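Local coordinates for Alpha/beta hydrolase (Streptomyces albidoflavus, PDB 6KSU), which probably catalyses the macrolactamization of non-ribosomal peptides, joining residues of opposite chirality head to tail to release a cyclic peptide, at residues T85-A90 with L290-C295; L92-V97 with L102-P107; S200-P205 with H281-E286. All coordinates share one frame; numbering follows the deposited sequence.

Interaction 1: T85-A90 with L290-C295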
ATOM      1  N   THR A  85       4.735   4.046  -2.000  1.00 15.58           N
ATOM      2  CA  THR A  85       5.391   4.269  -3.288  1.00 18.19           C
ATOM      3  C   THR A  85       4.448   4.037  -4.474  1.00 21.09           C
ATOM      4  O   THR A  85       4.617   4.648  -5.542  1.00 20.81           O
ATOM      5  CB  THR A  85       6.617   3.341  -3.395  1.00 19.30           C
ATOM      6  OG1 THR A  85       7.538   3.598  -2.316  1.00 20.72           O
ATOM      7  CG2 THR A  85       7.350   3.544  -4.735  1.00 14.55           C
ATOM      8  N   LYS A  86       3.469   3.137  -4.317  1.00 26.56           N
ATOM      9  CA  LYS A  86       2.590   2.784  -5.434  1.00 20.85           C
ATOM     10  C   LYS A  86       1.758   3.975  -5.888  1.00 20.16           C
ATOM     11  O   LYS A  86       1.354   4.049  -7.057  1.00 20.34           O
ATOM     12  CB  LYS A  86       1.671   1.621  -5.027  1.00 16.44           C
ATOM     13  CG  LYS A  86       2.399   0.323  -4.894  1.00 16.89           C
ATOM     14  CD  LYS A  86       1.514  -0.747  -4.282  1.00 19.02           C
ATOM     15  CE  LYS A  86       2.232  -2.073  -4.370  1.00 18.43           C
ATOM     16  NZ  LYS A  86       3.239  -2.207  -3.277  1.00 17.29           N
ATOM     17  N   PHE A  87       1.470   4.901  -4.982  1.00 20.27           N
ATOM     18  CA  PHE A  87       0.725   6.088  -5.376  1.00 22.91           C
ATOM     19  C   PHE A  87       1.558   6.982  -6.297  1.00 20.60           C
ATOM     20  O   PHE A  87       1.023   7.587  -7.222  1.00 21.96           O
ATOM     21  CB  PHE A  87       0.250   6.806  -4.113  1.00 20.18           C
ATOM     22  CG  PHE A  87      -0.334   8.173  -4.337  1.00 15.20           C
ATOM     23  CD1 PHE A  87      -1.583   8.330  -4.902  1.00 20.35           C
ATOM     24  CD2 PHE A  87       0.339   9.297  -3.891  1.00 21.81           C
ATOM     25  CE1 PHE A  87      -2.146   9.597  -5.078  1.00 21.83           C
ATOM     26  CE2 PHE A  87      -0.210  10.566  -4.063  1.00 22.66           C
ATOM     27  CZ  PHE A  87      -1.456  10.711  -4.664  1.00 21.03           C
ATOM     28  N   LEU A  88       2.871   7.018  -6.112  1.00 17.81           N
ATOM     29  CA  LEU A  88       3.690   7.853  -6.988  1.00 20.57           C
ATOM     30  C   LEU A  88       3.970   7.147  -8.302  1.00 20.49           C
ATOM     31  O   LEU A  88       3.943   7.777  -9.368  1.00 21.58           O
ATOM     32  CB  LEU A  88       4.977   8.232  -6.267  1.00 17.39           C
ATOM     33  CG  LEU A  88       4.444   9.026  -5.072  1.00 15.97           C
ATOM     34  CD1 LEU A  88       4.792   8.357  -3.751  1.00 15.76           C
ATOM     35  CD2 LEU A  88       4.909  10.450  -5.121  1.00 20.82           C
ATOM     36  N   THR A  89       4.196   5.834  -8.236  1.00 20.17           N
ATOM     37  CA  THR A  89       4.300   5.029  -9.444  1.00 21.05           C
ATOM     38  C   THR A  89       3.027   5.135 -10.276  1.00 18.90           C
ATOM     39  O   THR A  89       3.082   5.297 -11.505  1.00 18.86           O
ATOM     40  CB  THR A  89       4.586   3.576  -9.069  1.00 16.94           C
ATOM     41  OG1 THR A  89       5.960   3.478  -8.693  1.00 18.12           O
ATOM     42  CG2 THR A  89       4.305   2.635 -10.274  1.00 17.04           C
ATOM     43  N   ALA A  90       1.864   5.041  -9.617  1.00 19.47           N
ATOM     44  CA  ALA A  90       0.605   5.225 -10.327  1.00 18.50           C
ATOM     45  C   ALA A  90       0.540   6.611 -10.929  1.00 20.54           C
ATOM     46  O   ALA A  90       0.106   6.784 -12.077  1.00 17.76           O
ATOM     47  CB  ALA A  90      -0.581   5.016  -9.396  1.00 18.55           C
ATOM     48  N   LEU A 290      -9.211  11.815 -11.458  1.00 28.99           N
ATOM     49  CA  LEU A 290     -10.500  11.157 -11.270  1.00 34.02           C
ATOM     50  C   LEU A 290     -10.392   9.661 -11.521  1.00 27.00           C
ATOM     51  O   LEU A 290     -11.005   8.858 -10.808  1.00 39.58           O
ATOM     52  CB  LEU A 290     -11.553  11.786 -12.185  1.00 35.20           C
ATOM     53  CG  LEU A 290     -12.944  11.154 -12.088  1.00 41.01           C
ATOM     54  CD1 LEU A 290     -13.527  11.284 -10.684  1.00 43.08           C
ATOM     55  CD2 LEU A 290     -13.895  11.727 -13.141  1.00 40.17           C
ATOM     56  N   ALA A 291      -9.577   9.268 -12.498  1.00 29.75           N
ATOM     57  CA  ALA A 291      -9.359   7.848 -12.768  1.00 32.72           C
ATOM     58  C   ALA A 291      -8.673   7.134 -11.593  1.00 28.83           C
ATOM     59  O   ALA A 291      -9.095   6.035 -11.189  1.00 22.13           O
ATOM     60  CB  ALA A 291      -8.541   7.706 -14.045  1.00 23.14           C
ATOM     61  N   MET A 292      -7.611   7.740 -11.035  1.00 25.12           N
ATOM     62  CA  MET A 292      -6.928   7.161  -9.873  1.00 23.74           C
ATOM     63  C   MET A 292      -7.881   6.935  -8.714  1.00 22.73           C
ATOM     64  O   MET A 292      -7.724   5.969  -7.952  1.00 23.15           O
ATOM     65  CB  MET A 292      -5.783   8.072  -9.434  1.00 23.38           C
ATOM     66  CG  MET A 292      -4.720   8.140 -10.483  1.00 22.77           C
ATOM     67  SD  MET A 292      -3.209   8.891  -9.923  1.00 24.51           S
ATOM     68  CE  MET A 292      -2.829   7.833  -8.505  1.00 20.59           C
ATOM     69  N   ARG A 293      -8.871   7.815  -8.587  1.00 22.04           N
ATOM     70  CA  ARG A 293      -9.887   7.790  -7.549  1.00 28.26           C
ATOM     71  C   ARG A 293     -11.060   6.860  -7.871  1.00 28.19           C
ATOM     72  O   ARG A 293     -11.778   6.450  -6.955  1.00 36.60           O
ATOM     73  CB  ARG A 293     -10.410   9.216  -7.361  1.00 32.10           C
ATOM     74  CG  ARG A 293     -11.205   9.450  -6.132  1.00 33.42           C
ATOM     75  CD  ARG A 293     -11.140  10.902  -5.702  1.00 32.34           C
ATOM     76  NE  ARG A 293     -11.837  11.882  -6.544  1.00 31.78           N
ATOM     77  CZ  ARG A 293     -11.296  13.023  -6.975  1.00 37.66           C
ATOM     78  NH1 ARG A 293     -10.035  13.331  -6.694  1.00 36.92           N
ATOM     79  NH2 ARG A 293     -12.013  13.855  -7.708  1.00 40.05           N
ATOM     80  N   THR A 294     -11.302   6.544  -9.141  1.00 27.61           N
ATOM     81  CA  THR A 294     -12.503   5.788  -9.506  1.00 35.55           C
ATOM     82  C   THR A 294     -12.278   4.294  -9.273  1.00 35.23           C
ATOM     83  O   THR A 294     -11.426   3.676  -9.919  1.00 32.56           O
ATOM     84  CB  THR A 294     -12.902   6.056 -10.958  1.00 35.04           C
ATOM     85  OG1 THR A 294     -13.098   7.458 -11.133  1.00 34.17           O
ATOM     86  CG2 THR A 294     -14.205   5.321 -11.312  1.00 30.96           C
ATOM     87  N   CYS A 295     -13.035   3.716  -8.349  1.00 21.28           N
ATOM     88  CA  CYS A 295     -12.792   2.337  -7.963  1.00 26.79           C
ATOM     89  C   CYS A 295     -13.293   1.363  -9.030  1.00 31.82           C
ATOM     90  O   CYS A 295     -14.230   1.647  -9.784  1.00 30.15           O
ATOM     91  CB  CYS A 295     -13.451   2.034  -6.619  1.00 24.79           C
ATOM     92  SG  CYS A 295     -12.675   2.966  -5.247  1.00 30.17           S
TER

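Interaction 2: L92-V97 with L102-P107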
ATOM      1  N   LEU A  92       3.058   8.442 -11.819  1.00 16.41           N
ATOM      2  CA  LEU A  92       3.987   8.434 -12.931  1.00 18.96           C
ATOM      3  C   LEU A  92       3.363   7.771 -14.153  1.00 28.21           C
ATOM      4  O   LEU A  92       3.413   8.314 -15.265  1.00 24.87           O
ATOM      5  CB  LEU A  92       5.255   7.713 -12.495  1.00 17.50           C
ATOM      6  CG  LEU A  92       6.378   7.669 -13.515  1.00 20.62           C
ATOM      7  CD1 LEU A  92       6.648   9.071 -14.005  1.00 24.39           C
ATOM      8  CD2 LEU A  92       7.620   7.060 -12.868  1.00 19.52           C
ATOM      9  N   VAL A  93       2.740   6.602 -13.956  1.00 25.35           N
ATOM     10  CA  VAL A  93       2.097   5.894 -15.063  1.00 25.74           C
ATOM     11  C   VAL A  93       1.000   6.758 -15.677  1.00 24.05           C
ATOM     12  O   VAL A  93       0.856   6.836 -16.909  1.00 21.06           O
ATOM     13  CB  VAL A  93       1.539   4.530 -14.577  1.00 16.45           C
ATOM     14  CG1 VAL A  93       0.664   3.904 -15.636  1.00 21.53           C
ATOM     15  CG2 VAL A  93       2.647   3.591 -14.208  1.00 14.64           C
ATOM     16  N   MET A  94       0.211   7.423 -14.827  1.00 19.87           N
ATOM     17  CA  MET A  94      -0.881   8.232 -15.351  1.00 23.57           C
ATOM     18  C   MET A  94      -0.373   9.417 -16.167  1.00 30.14           C
ATOM     19  O   MET A  94      -1.064   9.853 -17.092  1.00 27.68           O
ATOM     20  CB  MET A  94      -1.784   8.717 -14.218  1.00 18.88           C
ATOM     21  CG  MET A  94      -2.596   7.631 -13.549  1.00 22.35           C
ATOM     22  SD  MET A  94      -3.559   6.565 -14.676  1.00 32.92           S
ATOM     23  CE  MET A  94      -5.013   7.571 -14.878  1.00 24.23           C
ATOM     24  N   GLN A  95       0.812   9.962 -15.840  1.00 26.45           N
ATOM     25  CA  GLN A  95       1.387  11.022 -16.670  1.00 29.34           C
ATOM     26  C   GLN A  95       1.581  10.562 -18.107  1.00 34.74           C
ATOM     27  O   GLN A  95       1.276  11.305 -19.053  1.00 31.71           O
ATOM     28  CB  GLN A  95       2.732  11.473 -16.119  1.00 29.09           C
ATOM     29  CG  GLN A  95       2.702  12.570 -15.116  1.00 31.64           C
ATOM     30  CD  GLN A  95       4.111  12.958 -14.743  1.00 42.07           C
ATOM     31  OE1 GLN A  95       5.061  12.253 -15.088  1.00 52.62           O
ATOM     32  NE2 GLN A  95       4.267  14.091 -14.070  1.00 40.61           N
ATOM     33  N   PHE A  96       2.127   9.350 -18.290  1.00 33.28           N
ATOM     34  CA  PHE A  96       2.414   8.860 -19.637  1.00 30.48           C
ATOM     35  C   PHE A  96       1.132   8.619 -20.410  1.00 34.51           C
ATOM     36  O   PHE A  96       1.079   8.848 -21.622  1.00 38.32           O
ATOM     37  CB  PHE A  96       3.269   7.591 -19.556  1.00 30.43           C
ATOM     38  CG  PHE A  96       4.700   7.868 -19.275  1.00 35.30           C
ATOM     39  CD1 PHE A  96       5.588   8.126 -20.310  1.00 37.78           C
ATOM     40  CD2 PHE A  96       5.153   7.952 -17.966  1.00 40.06           C
ATOM     41  CE1 PHE A  96       6.910   8.431 -20.046  1.00 39.42           C
ATOM     42  CE2 PHE A  96       6.477   8.260 -17.691  1.00 36.96           C
ATOM     43  CZ  PHE A  96       7.357   8.494 -18.730  1.00 36.28           C
ATOM     44  N   VAL A  97       0.087   8.187 -19.714  1.00 30.72           N
ATOM     45  CA  VAL A  97      -1.219   8.013 -20.331  1.00 33.27           C
ATOM     46  C   VAL A  97      -1.715   9.344 -20.878  1.00 34.52           C
ATOM     47  O   VAL A  97      -2.150   9.441 -22.028  1.00 36.52           O
ATOM     48  CB  VAL A  97      -2.192   7.404 -19.306  1.00 29.78           C
ATOM     49  CG1 VAL A  97      -3.650   7.525 -19.754  1.00 28.97           C
ATOM     50  CG2 VAL A  97      -1.783   5.960 -19.006  1.00 28.90           C
ATOM     51  N   LEU A 102       1.003   6.150 -23.481  1.00 32.26           N
ATOM     52  CA  LEU A 102       0.739   4.869 -22.832  1.00 37.21           C
ATOM     53  C   LEU A 102      -0.759   4.638 -22.736  1.00 35.22           C
ATOM     54  O   LEU A 102      -1.506   5.528 -22.321  1.00 33.41           O
ATOM     55  CB  LEU A 102       1.367   4.811 -21.430  1.00 32.55           C
ATOM     56  CG  LEU A 102       1.162   3.492 -20.687  1.00 33.56           C
ATOM     57  CD1 LEU A 102       2.126   2.444 -21.194  1.00 33.03           C
ATOM     58  CD2 LEU A 102       1.329   3.687 -19.181  1.00 34.72           C
ATOM     59  N   ASP A 103      -1.187   3.433 -23.085  1.00 30.06           N
ATOM     60  CA  ASP A 103      -2.603   3.113 -23.171  1.00 35.97           C
ATOM     61  C   ASP A 103      -3.045   2.281 -21.973  1.00 32.65           C
ATOM     62  O   ASP A 103      -2.527   1.185 -21.740  1.00 29.11           O
ATOM     63  CB  ASP A 103      -2.902   2.377 -24.474  1.00 39.77           C
ATOM     64  CG  ASP A 103      -4.276   2.683 -25.004  1.00 43.51           C
ATOM     65  OD1 ASP A 103      -5.268   2.372 -24.301  1.00 48.18           O
ATOM     66  OD2 ASP A 103      -4.359   3.240 -26.119  1.00 55.35           O
ATOM     67  N   LEU A 104      -4.037   2.792 -21.247  1.00 31.84           N
ATOM     68  CA  LEU A 104      -4.463   2.181 -19.994  1.00 36.34           C
ATOM     69  C   LEU A 104      -5.061   0.800 -20.219  1.00 34.20           C
ATOM     70  O   LEU A 104      -5.014  -0.046 -19.324  1.00 31.74           O
ATOM     71  CB  LEU A 104      -5.456   3.127 -19.319  1.00 35.18           C
ATOM     72  CG  LEU A 104      -5.453   3.485 -17.832  1.00 38.33           C
ATOM     73  CD1 LEU A 104      -4.056   3.628 -17.239  1.00 29.12           C
ATOM     74  CD2 LEU A 104      -6.230   4.787 -17.673  1.00 30.38           C
ATOM     75  N   ASP A 105      -5.591   0.550 -21.414  1.00 36.73           N
ATOM     76  CA  ASP A 105      -6.161  -0.730 -21.798  1.00 30.94           C
ATOM     77  C   ASP A 105      -5.295  -1.443 -22.823  1.00 35.82           C
ATOM     78  O   ASP A 105      -5.788  -2.311 -23.546  1.00 35.89           O
ATOM     79  CB  ASP A 105      -7.576  -0.542 -22.337  1.00 30.37           C
ATOM     80  CG  ASP A 105      -8.538  -0.057 -21.272  1.00 37.12           C
ATOM     81  OD1 ASP A 105      -8.357  -0.448 -20.094  1.00 34.59           O
ATOM     82  OD2 ASP A 105      -9.472   0.705 -21.608  1.00 47.92           O
ATOM     83  N   ASP A 106      -4.011  -1.088 -22.907  1.00 35.68           N
ATOM     84  CA  ASP A 106      -3.273  -1.937 -23.836  1.00 40.70           C
ATOM     85  C   ASP A 106      -2.786  -3.211 -23.143  1.00 44.35           C
ATOM     86  O   ASP A 106      -2.382  -3.176 -21.973  1.00 41.67           O
ATOM     87  CB  ASP A 106      -2.084  -1.192 -24.421  1.00 43.99           C
ATOM     88  CG  ASP A 106      -2.382  -0.626 -25.793  1.00 55.58           C
ATOM     89  OD1 ASP A 106      -3.478  -0.916 -26.329  1.00 60.19           O
ATOM     90  OD2 ASP A 106      -1.532   0.114 -26.334  1.00 61.31           O
ATOM     91  N   PRO A 107      -2.824  -4.335 -23.855  1.00 44.96           N
ATOM     92  CA  PRO A 107      -2.302  -5.584 -23.290  1.00 42.89           C
ATOM     93  C   PRO A 107      -0.789  -5.541 -23.160  1.00 42.53           C
ATOM     94  O   PRO A 107      -0.085  -5.066 -24.054  1.00 51.05           O
ATOM     95  CB  PRO A 107      -2.744  -6.648 -24.302  1.00 42.10           C
ATOM     96  CG  PRO A 107      -3.857  -6.004 -25.081  1.00 48.39           C
ATOM     97  CD  PRO A 107      -3.508  -4.550 -25.140  1.00 44.96           C
TER

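Interaction 3: S200-P205 with H281-E286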
ATOM      1  N   SER A 200      12.764  12.573 -12.934  1.00 26.05           N
ATOM      2  CA  SER A 200      12.628  13.665 -13.899  1.00 30.16           C
ATOM      3  C   SER A 200      11.176  13.977 -14.258  1.00 27.32           C
ATOM      4  O   SER A 200      10.876  15.106 -14.649  1.00 30.73           O
ATOM      5  CB  SER A 200      13.406  13.328 -15.163  1.00 28.18           C
ATOM      6  OG  SER A 200      12.901  12.139 -15.733  1.00 24.82           O
ATOM      7  N   CYS A 201      10.260  13.018 -14.176  1.00 27.11           N
ATOM      8  CA  CYS A 201       8.904  13.320 -14.626  1.00 25.29           C
ATOM      9  C   CYS A 201       7.958  13.734 -13.509  1.00 25.82           C
ATOM     10  O   CYS A 201       6.905  14.310 -13.800  1.00 31.67           O
ATOM     11  CB  CYS A 201       8.295  12.125 -15.372  1.00 26.59           C
ATOM     12  SG  CYS A 201       9.245  11.618 -16.854  1.00 32.05           S
ATOM     13  N   LEU A 202       8.291  13.463 -12.246  1.00 25.09           N
ATOM     14  CA  LEU A 202       7.307  13.666 -11.193  1.00 24.36           C
ATOM     15  C   LEU A 202       7.913  14.280  -9.939  1.00 21.45           C
ATOM     16  O   LEU A 202       7.412  15.281  -9.428  1.00 23.86           O
ATOM     17  CB  LEU A 202       6.633  12.330 -10.847  1.00 26.09           C
ATOM     18  CG  LEU A 202       5.436  12.485  -9.915  1.00 25.10           C
ATOM     19  CD1 LEU A 202       4.418  13.400 -10.586  1.00 25.97           C
ATOM     20  CD2 LEU A 202       4.817  11.140  -9.584  1.00 22.71           C
ATOM     21  N   LEU A 203       8.952  13.653  -9.398  1.00 24.21           N
ATOM     22  CA  LEU A 203       9.548  14.163  -8.166  1.00 24.00           C
ATOM     23  C   LEU A 203      10.140  15.553  -8.383  1.00 22.63           C
ATOM     24  O   LEU A 203       9.822  16.493  -7.646  1.00 22.87           O
ATOM     25  CB  LEU A 203      10.597  13.177  -7.652  1.00 19.19           C
ATOM     26  CG  LEU A 203      10.094  11.747  -7.380  1.00 23.97           C
ATOM     27  CD1 LEU A 203      11.150  10.973  -6.657  1.00 27.05           C
ATOM     28  CD2 LEU A 203       8.786  11.756  -6.569  1.00 22.80           C
ATOM     29  N   ARG A 204      10.947  15.717  -9.442  1.00 26.25           N
ATOM     30  CA  ARG A 204      11.588  17.009  -9.689  1.00 27.98           C
ATOM     31  C   ARG A 204      10.589  18.144  -9.888  1.00 31.87           C
ATOM     32  O   ARG A 204      10.678  19.147  -9.157  1.00 31.64           O
ATOM     33  CB  ARG A 204      12.570  16.900 -10.862  1.00 32.16           C
ATOM     34  CG  ARG A 204      13.347  18.227 -11.107  1.00 37.06           C
ATOM     35  CD  ARG A 204      14.677  18.073 -11.858  1.00 39.70           C
ATOM     36  NE  ARG A 204      15.333  16.781 -11.657  1.00 46.55           N
ATOM     37  CZ  ARG A 204      15.818  16.033 -12.649  1.00 50.38           C
ATOM     38  NH1 ARG A 204      15.727  16.461 -13.910  1.00 50.28           N
ATOM     39  NH2 ARG A 204      16.396  14.860 -12.391  1.00 41.64           N
ATOM     40  N   PRO A 205       9.635  18.075 -10.831  1.00 22.77           N
ATOM     41  CA  PRO A 205       8.684  19.194 -10.963  1.00 26.71           C
ATOM     42  C   PRO A 205       7.839  19.419  -9.728  1.00 28.57           C
ATOM     43  O   PRO A 205       7.343  20.536  -9.547  1.00 28.02           O
ATOM     44  CB  PRO A 205       7.817  18.809 -12.173  1.00 27.38           C
ATOM     45  CG  PRO A 205       8.102  17.385 -12.462  1.00 28.64           C
ATOM     46  CD  PRO A 205       9.460  17.083 -11.909  1.00 28.34           C
ATOM     47  N   HIS A 281      -0.438  21.839 -10.986  1.00 36.13           N
ATOM     48  CA  HIS A 281      -1.582  20.975 -11.248  1.00 36.91           C
ATOM     49  C   HIS A 281      -1.561  20.396 -12.665  1.00 38.78           C
ATOM     50  O   HIS A 281      -2.072  19.292 -12.878  1.00 34.52           O
ATOM     51  CB  HIS A 281      -2.893  21.725 -10.977  1.00 38.13           C
ATOM     52  CG  HIS A 281      -3.244  22.760 -12.010  1.00 43.84           C
ATOM     53  ND1 HIS A 281      -3.949  22.459 -13.161  1.00 43.33           N
ATOM     54  CD2 HIS A 281      -3.034  24.098 -12.037  1.00 38.58           C
ATOM     55  CE1 HIS A 281      -4.127  23.564 -13.866  1.00 46.23           C
ATOM     56  NE2 HIS A 281      -3.585  24.571 -13.205  1.00 43.68           N
ATOM     57  N   ASP A 282      -0.964  21.102 -13.639  1.00 43.63           N
ATOM     58  CA  ASP A 282      -0.863  20.563 -14.999  1.00 38.07           C
ATOM     59  C   ASP A 282      -0.121  19.233 -15.025  1.00 40.32           C
ATOM     60  O   ASP A 282      -0.290  18.453 -15.973  1.00 37.13           O
ATOM     61  CB  ASP A 282      -0.141  21.547 -15.933  1.00 43.83           C
ATOM     62  CG  ASP A 282      -1.062  22.647 -16.489  1.00 59.67           C
ATOM     63  OD1 ASP A 282      -1.019  23.784 -15.958  1.00 60.76           O
ATOM     64  OD2 ASP A 282      -1.799  22.395 -17.476  1.00 65.05           O
ATOM     65  N   LEU A 283       0.690  18.963 -13.994  1.00 35.87           N
ATOM     66  CA  LEU A 283       1.502  17.752 -13.945  1.00 37.04           C
ATOM     67  C   LEU A 283       0.651  16.488 -13.897  1.00 38.79           C
ATOM     68  O   LEU A 283       1.073  15.428 -14.380  1.00 35.11           O
ATOM     69  CB  LEU A 283       2.413  17.814 -12.727  1.00 36.02           C
ATOM     70  CG  LEU A 283       3.700  17.024 -12.815  1.00 43.32           C
ATOM     71  CD1 LEU A 283       4.558  17.597 -13.924  1.00 36.78           C
ATOM     72  CD2 LEU A 283       4.411  17.124 -11.482  1.00 48.99           C
ATOM     73  N   LEU A 284      -0.533  16.568 -13.293  1.00 31.64           N
ATOM     74  CA  LEU A 284      -1.478  15.460 -13.295  1.00 33.36           C
ATOM     75  C   LEU A 284      -2.856  16.040 -13.586  1.00 35.07           C
ATOM     76  O   LEU A 284      -3.514  16.592 -12.682  1.00 27.26           O
ATOM     77  CB  LEU A 284      -1.447  14.678 -11.983  1.00 34.70           C
ATOM     78  CG  LEU A 284      -1.856  13.214 -12.204  1.00 40.97           C
ATOM     79  CD1 LEU A 284      -1.448  12.323 -11.047  1.00 40.53           C
ATOM     80  CD2 LEU A 284      -3.342  13.128 -12.394  1.00 43.22           C
ATOM     81  N   PRO A 285      -3.312  15.938 -14.841  1.00 34.62           N
ATOM     82  CA  PRO A 285      -4.620  16.473 -15.240  1.00 33.98           C
ATOM     83  C   PRO A 285      -5.783  15.929 -14.424  1.00 36.07           C
ATOM     84  O   PRO A 285      -5.713  14.870 -13.801  1.00 35.28           O
ATOM     85  CB  PRO A 285      -4.741  16.035 -16.704  1.00 32.97           C
ATOM     86  CG  PRO A 285      -3.331  15.920 -17.180  1.00 24.60           C
ATOM     87  CD  PRO A 285      -2.534  15.449 -15.993  1.00 33.05           C
ATOM     88  N   GLU A 286      -6.886  16.678 -14.475  1.00 31.28           N
ATOM     89  CA  GLU A 286      -8.076  16.335 -13.711  1.00 38.49           C
ATOM     90  C   GLU A 286      -8.627  14.962 -14.094  1.00 36.67           C
ATOM     91  O   GLU A 286      -9.121  14.221 -13.234  1.00 28.23           O
ATOM     92  CB  GLU A 286      -9.145  17.409 -13.918  1.00 44.51           C
ATOM     93  CG  GLU A 286     -10.417  17.191 -13.109  1.00 52.88           C
ATOM     94  CD  GLU A 286     -10.751  18.384 -12.231  1.00 65.64           C
ATOM     95  OE1 GLU A 286     -10.715  19.519 -12.758  1.00 68.19           O
ATOM     96  OE2 GLU A 286     -11.054  18.193 -11.027  1.00 65.83           O
TER

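Interaction 1: T85-A90 with L290-C295
Phe87 and Ala90 of helix 85-98 meet Met292 of helix 286-293, in the penicillin-binding-protein and beta-lactamase type of domain, where helix 85-98 carries the lysine of a probable SxxK motif. In the first turn the hydroxyl OG1 of Thr85 is hydrogen-bonded to Gly82 O and Leu257 N. Lys86 takes no part in the packing; its NZ is hydrogen-bonded to Asn176 OD1 and Ala254 O, with weaker hydrogen bonds to Ser83 and Tyr174, an arrangement consistent with the catalytic centre of this family. Phe87 is the first residue to meet the other helix. With CG anti to the backbone N (chi1 170°), its ring reaches out to Met292, and Phe87 CD1 lies 3.8 Å from Met292 CE. The two side chains cross at about a right angle. Leu88 packs on helices 194-206 and 261-268, and Thr89 is held through OG1 by Ala253 O and Trp194 NE1. Ala90, one turn beyond Lys86, completes the contact. Its side chain is a single methyl, which suits a buried place where the long, flexible methionine supplies the reach. The Met292 chain bends at its last torsion (chi3 56°), so that its terminal methyl meets both partners: besides the Phe87 ring, Met292 CE lies 3.7 Å from Ala90 CB.

Interaction 2: L92-V97 with L102-P107
The carbonyl oxygen of Leu102 is met by several carbons of Val97 at once. The CA-H of Val97 points at it, with Val97 CA 3.2 Å from Leu102 O and an angle of 158° at the hydrogen, while the methyl Val97 CG2 lies 3.4 Å from the same oxygen. Here the loop after the probable SxxK helix of the beta-lactamase-like domain folds back on that helix, 85-98. The return is apolar on its inner side. Leu102 points toward the helix, its CB 3.9 Å from Phe96 CB, and its CG anti to the backbone N (chi1 -179°) extends the branch so that CD2 meets Val93 CG1 at 3.6 Å and also touches Val97 CG2. The beta-branched valines suit this place because they set their methyls close to the helix backbone, where a long leucine can lie across them. Leu104 makes the second point of contact. Its CD1 sits 3.7 Å from Val97 CG2 and 3.9 Å from Met94 SD, crossing both side chains at about a right angle. Met94 starts out away from the loop, but bends at chi2 and chi3 bring its sulfur and CE round to Leu104. Asp103 to Asp106 form a type I turn, closed by Asp106 N to Asp103 O at 3.0 Å. Asp103 points away from the helix, and Asp105 makes a salt bridge with Arg129. Leu102 rests further on Val185 and Ala189, and Leu104 on Val128, so the loop packs against helices 85-98, 128-132 and 176-189.

Interaction 3: S200-P205 with H281-E286
Leu202 and Leu283 bring the two backbones nearest, with Leu202 CA 7.6 Å from Leu283 CA, where the kinked end of helix 194-206 passes a short 3-10 turn at 281-283. The kink is of the proline type, within the helical part of a beta-lactamase-like domain: the helix widens into a pi-type turn at 200-203, and Pro205, having no N-H, gives no bond back to the preceding turn. Cys201 O is the carbonyl that a regular helix would pair with position 205, and here it accepts a hydrogen bond from Gln95 NE2 of helix 85-98 instead. The same amide nitrogen bonds weakly to Leu283 O, so one glutamine links both segments to helix 85-98, the second time weakly. The 3-10 turn is closed by Leu284 N to His281 O at 3.2 Å, and Leu284 O takes a hydrogen bond from Arg275 NH1. Leu283 carries the contact. Its CG stands anti to the backbone N (chi1 -154°), and the forked end reaches to the side of the kinked helix. Leu283 CD2 meets Leu202 CD1 at 3.8 Å, the two leucines crossing obliquely; Leu202 itself is buried and rests also on Glu91 and Gln95. Leu283 CD1 lies 4.0 Å from Cys201 O. A branched leucine suits this spot, since its two methyls can both rest against the CB-CG edge of a small compact ring. Pro205 supplies that ring, standing at about a right angle to Leu283, and its CG lies 3.8 Å from both methyls, Leu283 CD1 and Leu283 CD2.

In the fold
Interaction 1 is the deepest of the three, beside the probable active-site motif; interactions 2 and 3 are centred farther from the chain's centre (about 20 and 21 Å, against 11 Å for interaction 1). Interactions 1 and 2 are buried, whereas interaction 3 lies closer to the surface. Helix 85-98 serves interactions 1 and 2 in turn, its first half facing 290-295 and its second half the loop 102-107; Met94 packs on Ala291 and Met292 at the junction. Interaction 3 joins through Gln95, and through Leu202 CD2, which rests on Leu88 O. Side-chain packing runs through all three, but interaction 2 adds a backbone CA-H...O contact and interaction 3 a proline kink.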